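Local atomic coordinates of JSC1_58120g3 (PDB entry 6XHH), a protein that binds a linear tetrapyrrole (verdin) chromophore in a cyanobacteriochrome GAF domain and probably serves as a far-red light sensor in signalling. Residues V160-L163 and M164-D168. Residues are numbered along the deposited sequence; the frame is centred on the assembly and turned at random.
Sequences VQLL and MRVAD
V160-L163 runs straight into M164-D168 as consecutive turns of helix 157-178, the closing helix of this GAF domain, and four backbone i to i+4 hydrogen bonds join them. M164 N donates to V160 O at 3.0 Å, R165 N to Q161 O, V166 N to L162 O and A167 N to L163 O. One side of the helix lies on the central antiparallel sheet, where L163 meets A130 and L144 while A167 reaches V132 and I134. Another side faces helices 2-13 and 18-33, and there L162 and V166 bring their methyls together: CD1 of L162 sits 3.7 Å from CG2 of V166, the two side chains crossing at a slant. With CG anti to the backbone N (chi1 -177°) and beside the carbonyl carbon, the L162 side chain stands out from the helix, and V166 brings CG2 alongside CD1. L5 and L32 add to this apolar cluster. Looser is the approach of M164, whose SD lies 4.2 Å from V160 CG1. On the partly exposed flank, R165 bends at chi2 and chi3, folding back so that one face of its guanidinium lies over Q161 O. That oxygen is 3.5 Å from R165 NH1, but the angle is too poor for a bond; its hydrogen bond goes to R165 N. The bend also aims NE at D168, three residues on, and NE meets OD2 of D168 at 2.9 Å in a salt bridge. OD2 lies in the guanidinium plane, whereas NE comes to it on the anti side, 35° out of the carboxylate plane. A methionine in place of R165 would probably leave D168 without this charged mate and Q161 O without its flat cover. R165 NH2 adds a weak second bond to the same OD2 of D168 at 3.4 Å.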
ATOM      1  N   VAL A 160      -2.895   9.741   1.934  1.00 12.37           N
ATOM      2  CA  VAL A 160      -2.176   9.146   0.810  1.00 12.24           C
ATOM      3  C   VAL A 160      -0.756   9.698   0.743  1.00 11.98           C
ATOM      4  O   VAL A 160       0.210   8.961   0.497  1.00 12.11           O
ATOM      5  CB  VAL A 160      -2.955   9.389  -0.499  1.00 11.87           C
ATOM      6  CG1 VAL A 160      -2.226   8.760  -1.662  1.00 16.74           C
ATOM      7  CG2 VAL A 160      -4.370   8.827  -0.392  1.00 16.31           C
ATOM      8  N   GLN A 161      -0.601  10.997   0.988  1.00 11.56           N
ATOM      9  CA  GLN A 161       0.735  11.575   1.018  1.00 14.18           C
ATOM     10  C   GLN A 161       1.579  10.960   2.126  1.00 15.04           C
ATOM     11  O   GLN A 161       2.747  10.614   1.904  1.00 12.64           O
ATOM     12  CB  GLN A 161       0.639  13.097   1.163  1.00 14.34           C
ATOM     13  CG  GLN A 161       0.392  13.785  -0.167  1.00 19.47           C
ATOM     14  CD  GLN A 161      -0.615  14.924  -0.110  1.00 31.77           C
ATOM     15  OE1 GLN A 161      -0.871  15.502   0.946  1.00 26.45           O
ATOM     16  NE2 GLN A 161      -1.195  15.248  -1.262  1.00 32.46           N
ATOM     17  N   LEU A 162       1.000  10.782   3.319  1.00 14.69           N
ATOM     18  CA  LEU A 162       1.724  10.116   4.396  1.00 14.99           C
ATOM     19  C   LEU A 162       2.167   8.728   3.961  1.00 11.91           C
ATOM     20  O   LEU A 162       3.321   8.332   4.169  1.00 14.32           O
ATOM     21  CB  LEU A 162       0.852  10.047   5.655  1.00 19.61           C
ATOM     22  CG  LEU A 162       1.382   9.460   6.978  1.00 23.77           C
ATOM     23  CD1 LEU A 162       1.368   7.937   6.999  1.00 20.24           C
ATOM     24  CD2 LEU A 162       2.758   9.964   7.303  1.00 29.52           C
ATOM     25  N   LEU A 163       1.247   7.958   3.373  1.00 13.35           N
ATOM     26  CA  LEU A 163       1.584   6.599   2.963  1.00 12.90           C
ATOM     27  C   LEU A 163       2.748   6.590   1.993  1.00 11.52           C
ATOM     28  O   LEU A 163       3.624   5.724   2.071  1.00 13.69           O
ATOM     29  CB  LEU A 163       0.370   5.931   2.316  1.00 12.83           C
ATOM     30  CG  LEU A 163      -0.635   5.159   3.171  1.00 18.22           C
ATOM     31  CD1 LEU A 163      -1.742   4.582   2.295  1.00 23.28           C
ATOM     32  CD2 LEU A 163       0.028   4.034   3.974  1.00 16.19           C
ATOM     33  N   MET A 164       2.765   7.548   1.060  1.00 12.71           N
ATOM     34  CA  MET A 164       3.845   7.624   0.091  1.00 12.71           C
ATOM     35  C   MET A 164       5.168   7.980   0.754  1.00 11.66           C
ATOM     36  O   MET A 164       6.213   7.469   0.344  1.00 14.80           O
ATOM     37  CB  MET A 164       3.492   8.634  -1.005  1.00 16.52           C
ATOM     38  CG  MET A 164       2.268   8.217  -1.842  1.00 12.43           C
ATOM     39  SD  MET A 164       1.716   9.418  -3.078  1.00 17.18           S
ATOM     40  CE  MET A 164       3.123   9.467  -4.172  1.00 24.33           C
ATOM     41  N   ARG A 165       5.143   8.822   1.794  1.00 13.73           N
ATOM     42  CA  ARG A 165       6.380   9.151   2.501  1.00 13.10           C
ATOM     43  C   ARG A 165       6.879   7.966   3.312  1.00 11.57           C
ATOM     44  O   ARG A 165       8.089   7.745   3.412  1.00 13.24           O
ATOM     45  CB  ARG A 165       6.175  10.354   3.421  1.00 13.60           C
ATOM     46  CG  ARG A 165       5.816  11.648   2.706  1.00 20.48           C
ATOM     47  CD  ARG A 165       6.908  12.105   1.763  1.00 25.76           C
ATOM     48  NE  ARG A 165       6.823  11.463   0.451  1.00 24.53           N
ATOM     49  CZ  ARG A 165       5.846  11.674  -0.428  1.00 27.31           C
ATOM     50  NH1 ARG A 165       4.854  12.506  -0.143  1.00 25.36           N
ATOM     51  NH2 ARG A 165       5.861  11.047  -1.597  1.00 23.33           N
ATOM     52  N   VAL A 166       5.960   7.209   3.912  1.00 12.26           N
ATOM     53  CA  VAL A 166       6.354   5.994   4.620  1.00 14.23           C
ATOM     54  C   VAL A 166       6.965   4.990   3.650  1.00 13.89           C
ATOM     55  O   VAL A 166       7.993   4.364   3.941  1.00 12.87           O
ATOM     56  CB  VAL A 166       5.148   5.410   5.366  1.00 11.78           C
ATOM     57  CG1 VAL A 166       5.504   4.057   5.962  1.00 14.83           C
ATOM     58  CG2 VAL A 166       4.698   6.371   6.470  1.00 15.95           C
ATOM     59  N   ALA A 167       6.350   4.829   2.479  1.00 10.58           N
ATOM     60  CA  ALA A 167       6.919   3.938   1.475  1.00 11.37           C
ATOM     61  C   ALA A 167       8.299   4.420   1.035  1.00 13.56           C
ATOM     62  O   ALA A 167       9.197   3.609   0.780  1.00 15.08           O
ATOM     63  CB  ALA A 167       5.964   3.824   0.283  1.00 12.82           C
ATOM     64  N   ASP A 168       8.484   5.736   0.939  1.00 14.23           N
ATOM     65  CA  ASP A 168       9.814   6.284   0.688  1.00 16.37           C
ATOM     66  C   ASP A 168      10.815   5.791   1.729  1.00 11.28           C
ATOM     67  O   ASP A 168      11.924   5.362   1.390  1.00 16.54           O
ATOM     68  CB  ASP A 168       9.755   7.811   0.696  1.00 14.87           C
ATOM     69  CG  ASP A 168       9.134   8.389  -0.567  1.00 20.05           C
ATOM     70  OD1 ASP A 168       8.992   7.656  -1.568  1.00 19.30           O
ATOM     71  OD2 ASP A 168       8.806   9.596  -0.542  1.00 20.22           O
TER